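Local atomic coordinates of amidohydrolase (Xanthomonas campestris pv. campestris, PDB entry 4DZH), a protein that probably catalyses the zinc-dependent hydrolytic deamination of adenosine-type nucleosides such as 5'-methylthioadenosine. Residues Ala218-Thr232 and Arg260-Glu273. Residues are numbered along the deposited sequence; the frame is centred on the assembly and turned at random.
Sequences ADQLDMPVHLHTHET and RLIAVHMTQLTEAE. With ZN (zinc ion), chain E; ZN (zinc ion), chain H.
H228 and H265 meet rim to rim, their ring planes only 8° apart, at the C-terminal ends of neighbouring parallel strands of the amidohydrolase TIM barrel. H228 NE2 binds the active-site zinc at 2.2 Å, completed by H79, H81, D316 and a water; that water is 2.7 Å from H265 NE2, in the plane of the H265 ring, which makes H265 a second-shell residue that hydrogen-bonds a metal-bound water. The H265 ring is sandwiched: V264 CG1 lies 3.6 Å above the centre of one face, while the E231 carboxylate stacks on the opposite face, planes 10° apart. With CG anti to the backbone N (chi1 -179°) and an extended chain, E231 runs alongside H265. H226, on the H228 face of the sheet, takes V264 CG2 at its ring edge and hydrogen-bonds H79.

Strands 225-229 and 261-265 are held by alternating backbone bonds, V225 N to R260 O through T229 N to V264 O. L227 O is gripped from opposite faces of its plane by V264 N and T229 OG1. Beyond the strands, the H230 ring bonds Q268 O through ND1, and its NE2 accepts from L248 N. At the other end, helix 208-221 closes in a Schellman motif, M223 N bonding A218 O and D222 at positive phi. The D222 CB points away from segment 260-273, but its carboxylate comes back to R260: the guanidinium lies with A218 O over one face, and NH1 donates in its own plane to D222 OD1, a 3.2 Å salt bridge on the carboxylate's anti side.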
loop_
_atom_site.group_PDB
_atom_site.type_symbol
_atom_site.label_atom_id
_atom_site.label_comp_id
_atom_site.label_asym_id
_atom_site.label_seq_id
_atom_site.Cartn_x
_atom_site.Cartn_y
_atom_site.Cartn_z
ATOM N N ALA A 218 -0.562 15.519 33.931
ATOM C CA ALA A 218 -0.905 14.180 33.439
ATOM C C ALA A 218 -1.066 13.180 34.606
ATOM O O ALA A 218 -1.940 12.320 34.571
ATOM C CB ALA A 218 0.115 13.693 32.462
ATOM N N ASP A 219 -0.223 13.282 35.636
ATOM C CA ASP A 219 -0.411 12.474 36.844
ATOM C C ASP A 219 -1.658 12.916 37.618
ATOM O O ASP A 219 -2.501 12.090 37.955
ATOM C CB ASP A 219 0.833 12.539 37.741
ATOM C CG ASP A 219 0.597 11.941 39.136
ATOM O OD1 ASP A 219 0.487 10.695 39.245
ATOM O OD2 ASP A 219 0.535 12.719 40.124
ATOM N N GLN A 220 -1.802 14.218 37.856
ATOM C CA GLN A 220 -2.967 14.754 38.573
ATOM C C GLN A 220 -4.325 14.415 37.945
ATOM O O GLN A 220 -5.294 14.105 38.648
ATOM C CB GLN A 220 -2.836 16.273 38.692
ATOM C CG GLN A 220 -4.010 16.982 39.347
ATOM C CD GLN A 220 -3.849 18.499 39.343
ATOM O OE1 GLN A 220 -2.773 19.028 39.645
ATOM N NE2 GLN A 220 -4.920 19.203 38.990
ATOM N N LEU A 221 -4.416 14.523 36.621
ATOM C CA LEU A 221 -5.710 14.356 35.952
ATOM C C LEU A 221 -5.849 12.975 35.340
ATOM O O LEU A 221 -6.891 12.651 34.742
ATOM C CB LEU A 221 -5.896 15.405 34.858
ATOM C CG LEU A 221 -5.702 16.850 35.292
ATOM C CD1 LEU A 221 -5.640 17.748 34.071
ATOM C CD2 LEU A 221 -6.828 17.301 36.256
ATOM N N ASP A 222 -4.800 12.164 35.474
ATOM C CA ASP A 222 -4.796 10.797 34.946
ATOM C C ASP A 222 -5.012 10.759 33.415
ATOM O O ASP A 222 -6.039 10.253 32.906
ATOM C CB ASP A 222 -5.824 9.927 35.676
ATOM C CG ASP A 222 -5.693 8.452 35.325
ATOM O OD1 ASP A 222 -4.561 8.018 35.011
ATOM O OD2 ASP A 222 -6.723 7.734 35.372
ATOM N N MET A 223 -4.028 11.330 32.710
ATOM C CA MET A 223 -4.042 11.417 31.246
ATOM C C MET A 223 -2.736 10.860 30.627
ATOM O O MET A 223 -1.650 10.994 31.177
ATOM C CB MET A 223 -4.278 12.875 30.792
ATOM C CG MET A 223 -5.662 13.456 31.071
ATOM S SD MET A 223 -5.563 15.256 31.099
ATOM C CE MET A 223 -5.450 15.539 29.322
ATOM N N PRO A 224 -2.827 10.225 29.449
ATOM C CA PRO A 224 -1.604 9.861 28.725
ATOM C C PRO A 224 -0.890 11.094 28.152
ATOM O O PRO A 224 -1.490 12.181 28.146
ATOM C CB PRO A 224 -2.137 8.984 27.581
ATOM C CG PRO A 224 -3.459 8.502 28.059
ATOM C CD PRO A 224 -4.027 9.631 28.841
ATOM N N VAL A 225 0.363 10.928 27.723
ATOM C CA VAL A 225 1.156 11.990 27.102
ATOM C C VAL A 225 1.528 11.552 25.681
ATOM O O VAL A 225 2.248 10.601 25.510
ATOM C CB VAL A 225 2.431 12.271 27.950
ATOM C CG1 VAL A 225 3.288 13.325 27.293
ATOM C CG2 VAL A 225 2.030 12.685 29.372
ATOM N N HIS A 226 1.033 12.263 24.660
ATOM C CA HIS A 226 1.186 11.866 23.242
ATOM C C HIS A 226 2.231 12.772 22.578
ATOM O O HIS A 226 1.950 13.953 22.355
ATOM C CB HIS A 226 -0.183 12.100 22.586
ATOM C CG HIS A 226 -0.276 11.728 21.129
ATOM N ND1 HIS A 226 -1.473 11.828 20.426
ATOM C CD2 HIS A 226 0.642 11.300 20.232
ATOM C CE1 HIS A 226 -1.279 11.455 19.176
ATOM N NE2 HIS A 226 -0.004 11.130 19.026
ATOM N N LEU A 227 3.414 12.234 22.256
ATOM C CA LEU A 227 4.565 13.069 21.895
ATOM C C LEU A 227 5.332 12.567 20.675
ATOM O O LEU A 227 5.863 11.441 20.680
ATOM C CB LEU A 227 5.520 13.136 23.079
ATOM C CG LEU A 227 6.864 13.834 22.919
ATOM C CD1 LEU A 227 6.626 15.304 22.756
ATOM C CD2 LEU A 227 7.749 13.588 24.178
ATOM N N HIS A 228 5.441 13.394 19.636
ATOM C CA HIS A 228 6.415 13.099 18.574
ATOM C C HIS A 228 7.818 13.008 19.159
ATOM O O HIS A 228 8.310 14.009 19.706
ATOM C CB HIS A 228 6.432 14.176 17.487
ATOM C CG HIS A 228 5.127 14.390 16.781
ATOM N ND1 HIS A 228 4.411 15.554 16.931
ATOM C CD2 HIS A 228 4.477 13.665 15.836
ATOM C CE1 HIS A 228 3.352 15.520 16.141
ATOM N NE2 HIS A 228 3.362 14.387 15.465
ATOM N N THR A 229 8.480 11.861 19.019
ATOM C CA THR A 229 9.769 11.647 19.704
ATOM C C THR A 229 10.819 10.999 18.796
ATOM O O THR A 229 10.597 9.908 18.250
ATOM C CB THR A 229 9.562 10.735 20.925
ATOM O OG1 THR A 229 8.508 11.235 21.756
ATOM C CG2 THR A 229 10.859 10.629 21.794
ATOM N N HIS A 230 11.998 11.625 18.649
ATOM C CA HIS A 230 13.079 11.018 17.857
ATOM C C HIS A 230 12.656 10.697 16.407
ATOM O O HIS A 230 13.009 9.650 15.823
ATOM C CB HIS A 230 13.679 9.763 18.538
ATOM C CG HIS A 230 14.634 10.080 19.648
ATOM N ND1 HIS A 230 15.790 9.357 19.845
ATOM C CD2 HIS A 230 14.593 11.018 20.625
ATOM C CE1 HIS A 230 16.439 9.854 20.891
ATOM N NE2 HIS A 230 15.731 10.857 21.383
ATOM N N GLU A 231 11.911 11.626 15.827
ATOM C CA GLU A 231 11.414 11.452 14.487
ATOM C C GLU A 231 12.519 11.618 13.430
ATOM O O GLU A 231 12.497 11.000 12.366
ATOM C CB GLU A 231 10.246 12.427 14.236
ATOM C CG GLU A 231 9.677 12.245 12.820
ATOM C CD GLU A 231 8.483 13.122 12.523
ATOM O OE1 GLU A 231 8.240 14.064 13.296
ATOM O OE2 GLU A 231 7.774 12.824 11.520
ATOM N N THR A 232 13.524 12.464 13.722
ATOM C CA THR A 232 14.526 12.748 12.704
ATOM C C THR A 232 15.927 12.827 13.312
ATOM O O THR A 232 16.057 13.100 14.514
ATOM C CB THR A 232 14.261 14.072 11.934
ATOM O OG1 THR A 232 14.374 15.192 12.811
ATOM C CG2 THR A 232 12.867 14.098 11.290
ATOM N N ARG A 260 2.856 6.382 30.937
ATOM C CA ARG A 260 1.901 7.314 30.328
ATOM C C ARG A 260 2.325 7.764 28.926
ATOM O O ARG A 260 1.539 8.399 28.226
ATOM C CB ARG A 260 1.738 8.569 31.160
ATOM C CG ARG A 260 1.123 8.355 32.526
ATOM C CD ARG A 260 0.850 9.697 33.226
ATOM N NE ARG A 260 0.241 9.493 34.536
ATOM C CZ ARG A 260 -1.031 9.141 34.720
ATOM N NH1 ARG A 260 -1.831 8.944 33.674
ATOM N NH2 ARG A 260 -1.511 8.984 35.957
ATOM N N LEU A 261 3.558 7.483 28.535
ATOM C CA LEU A 261 4.125 8.055 27.308
ATOM C C LEU A 261 3.766 7.269 26.068
ATOM O O LEU A 261 4.060 6.082 25.971
ATOM C CB LEU A 261 5.652 8.159 27.383
ATOM C CG LEU A 261 6.384 8.836 26.208
ATOM C CD1 LEU A 261 5.887 10.288 25.961
ATOM C CD2 LEU A 261 7.924 8.813 26.372
ATOM N N ILE A 262 3.173 7.960 25.104
ATOM C CA ILE A 262 2.981 7.418 23.766
ATOM C C ILE A 262 3.989 8.110 22.858
ATOM O O ILE A 262 3.816 9.294 22.526
ATOM C CB ILE A 262 1.544 7.715 23.263
ATOM C CG1 ILE A 262 0.490 7.313 24.301
ATOM C CG2 ILE A 262 1.329 7.039 21.904
ATOM C CD1 ILE A 262 -0.942 7.839 23.985
ATOM N N ALA A 263 5.057 7.405 22.474
ATOM C CA ALA A 263 6.153 8.014 21.741
ATOM C C ALA A 263 5.993 7.740 20.260
ATOM O O ALA A 263 6.095 6.596 19.812
ATOM C CB ALA A 263 7.491 7.429 22.228
ATOM N N VAL A 264 5.787 8.795 19.494
ATOM C CA VAL A 264 5.476 8.620 18.066
ATOM C C VAL A 264 6.707 8.758 17.176
ATOM O O VAL A 264 7.566 9.634 17.386
ATOM C CB VAL A 264 4.409 9.634 17.661
ATOM C CG1 VAL A 264 3.967 9.386 16.201
ATOM C CG2 VAL A 264 3.205 9.500 18.614
ATOM N N HIS A 265 6.833 7.840 16.226
ATOM C CA HIS A 265 7.866 7.838 15.168
ATOM C C HIS A 265 9.085 7.041 15.562
ATOM O O HIS A 265 9.313 5.938 15.086
ATOM C CB HIS A 265 8.211 9.228 14.610
ATOM C CG HIS A 265 7.045 9.922 13.946
ATOM N ND1 HIS A 265 6.357 9.384 12.872
ATOM C CD2 HIS A 265 6.470 11.130 14.191
ATOM C CE1 HIS A 265 5.402 10.223 12.490
ATOM N NE2 HIS A 265 5.434 11.279 13.291
ATOM N N MET A 266 9.872 7.635 16.441
ATOM C CA MET A 266 10.964 6.905 17.077
ATOM C C MET A 266 11.857 6.219 16.029
ATOM O O MET A 266 12.153 5.014 16.165
ATOM C CB MET A 266 10.366 5.925 18.116
ATOM C CG MET A 266 9.649 6.592 19.300
ATOM S SD MET A 266 10.859 7.224 20.499
ATOM C CE MET A 266 10.846 5.850 21.682
ATOM N N THR A 267 12.279 6.958 14.991
ATOM C CA THR A 267 13.140 6.433 13.918
ATOM C C THR A 267 14.609 6.400 14.296
ATOM O O THR A 267 15.372 5.559 13.817
ATOM C CB THR A 267 13.055 7.234 12.605
ATOM O OG1 THR A 267 13.499 8.563 12.816
ATOM C CG2 THR A 267 11.599 7.268 12.045
ATOM N N GLN A 268 15.005 7.347 15.129
ATOM C CA GLN A 268 16.398 7.464 15.551
ATOM C C GLN A 268 16.536 6.848 16.959
ATOM O O GLN A 268 16.246 7.546 17.939
ATOM C CB GLN A 268 16.762 8.938 15.635
ATOM C CG GLN A 268 16.498 9.789 14.388
ATOM C CD GLN A 268 17.219 9.287 13.163
ATOM O OE1 GLN A 268 18.451 9.305 13.101
ATOM N NE2 GLN A 268 16.469 8.837 12.179
ATOM N N LEU A 269 16.969 5.581 17.084
ATOM C CA LEU A 269 16.953 4.855 18.397
ATOM C C LEU A 269 18.164 3.933 18.772
ATOM O O LEU A 269 18.689 3.260 17.904
ATOM C CB LEU A 269 15.720 3.961 18.537
ATOM C CG LEU A 269 14.299 4.415 18.877
ATOM C CD1 LEU A 269 13.398 3.203 19.181
ATOM C CD2 LEU A 269 14.248 5.417 20.046
ATOM N N THR A 270 18.511 3.850 20.067
ATOM C CA THR A 270 19.479 2.849 20.567
ATOM C C THR A 270 18.850 1.669 21.316
ATOM O O THR A 270 17.659 1.724 21.691
ATOM C CB THR A 270 20.372 3.469 21.694
ATOM O OG1 THR A 270 19.558 3.694 22.874
ATOM C CG2 THR A 270 21.014 4.779 21.259
ATOM N N GLU A 271 19.672 0.656 21.652
ATOM C CA GLU A 271 19.174 -0.508 22.418
ATOM C C GLU A 271 18.779 -0.158 23.846
ATOM O O GLU A 271 17.690 -0.539 24.317
ATOM C CB GLU A 271 20.143 -1.728 22.401
ATOM C CG GLU A 271 19.925 -2.793 21.272
ATOM C CD GLU A 271 18.651 -3.717 21.401
ATOM O OE1 GLU A 271 18.411 -4.408 22.445
ATOM O OE2 GLU A 271 17.904 -3.792 20.391
ATOM N N ALA A 272 19.670 0.562 24.532
ATOM C CA ALA A 272 19.375 1.184 25.817
ATOM C C ALA A 272 17.976 1.772 25.817
ATOM O O ALA A 272 17.148 1.495 26.705
ATOM C CB ALA A 272 20.395 2.287 26.084
ATOM N N GLU A 273 17.697 2.565 24.795
ATOM C CA GLU A 273 16.387 3.207 24.669
ATOM C C GLU A 273 15.228 2.217 24.531
ATOM O O GLU A 273 14.171 2.398 25.199
ATOM C CB GLU A 273 16.423 4.249 23.562
ATOM C CG GLU A 273 17.253 5.433 24.034
ATOM C CD GLU A 273 17.683 6.380 22.937
ATOM O OE1 GLU A 273 17.596 5.988 21.776
ATOM O OE2 GLU A 273 18.094 7.525 23.278
HETATM ZN ZN ZN E . 2.404 13.633 13.671
HETATM ZN ZN ZN H . -9.068 12.576 34.835
HETATM O O HOH W 1 -8.719 11.137 33.266
HETATM O O HOH W 2 4.194 13.649 12.729
HETATM O O HOH W 3 -10.934 11.620 34.600
HETATM O O HOH W 4 -9.121 13.086 36.993
#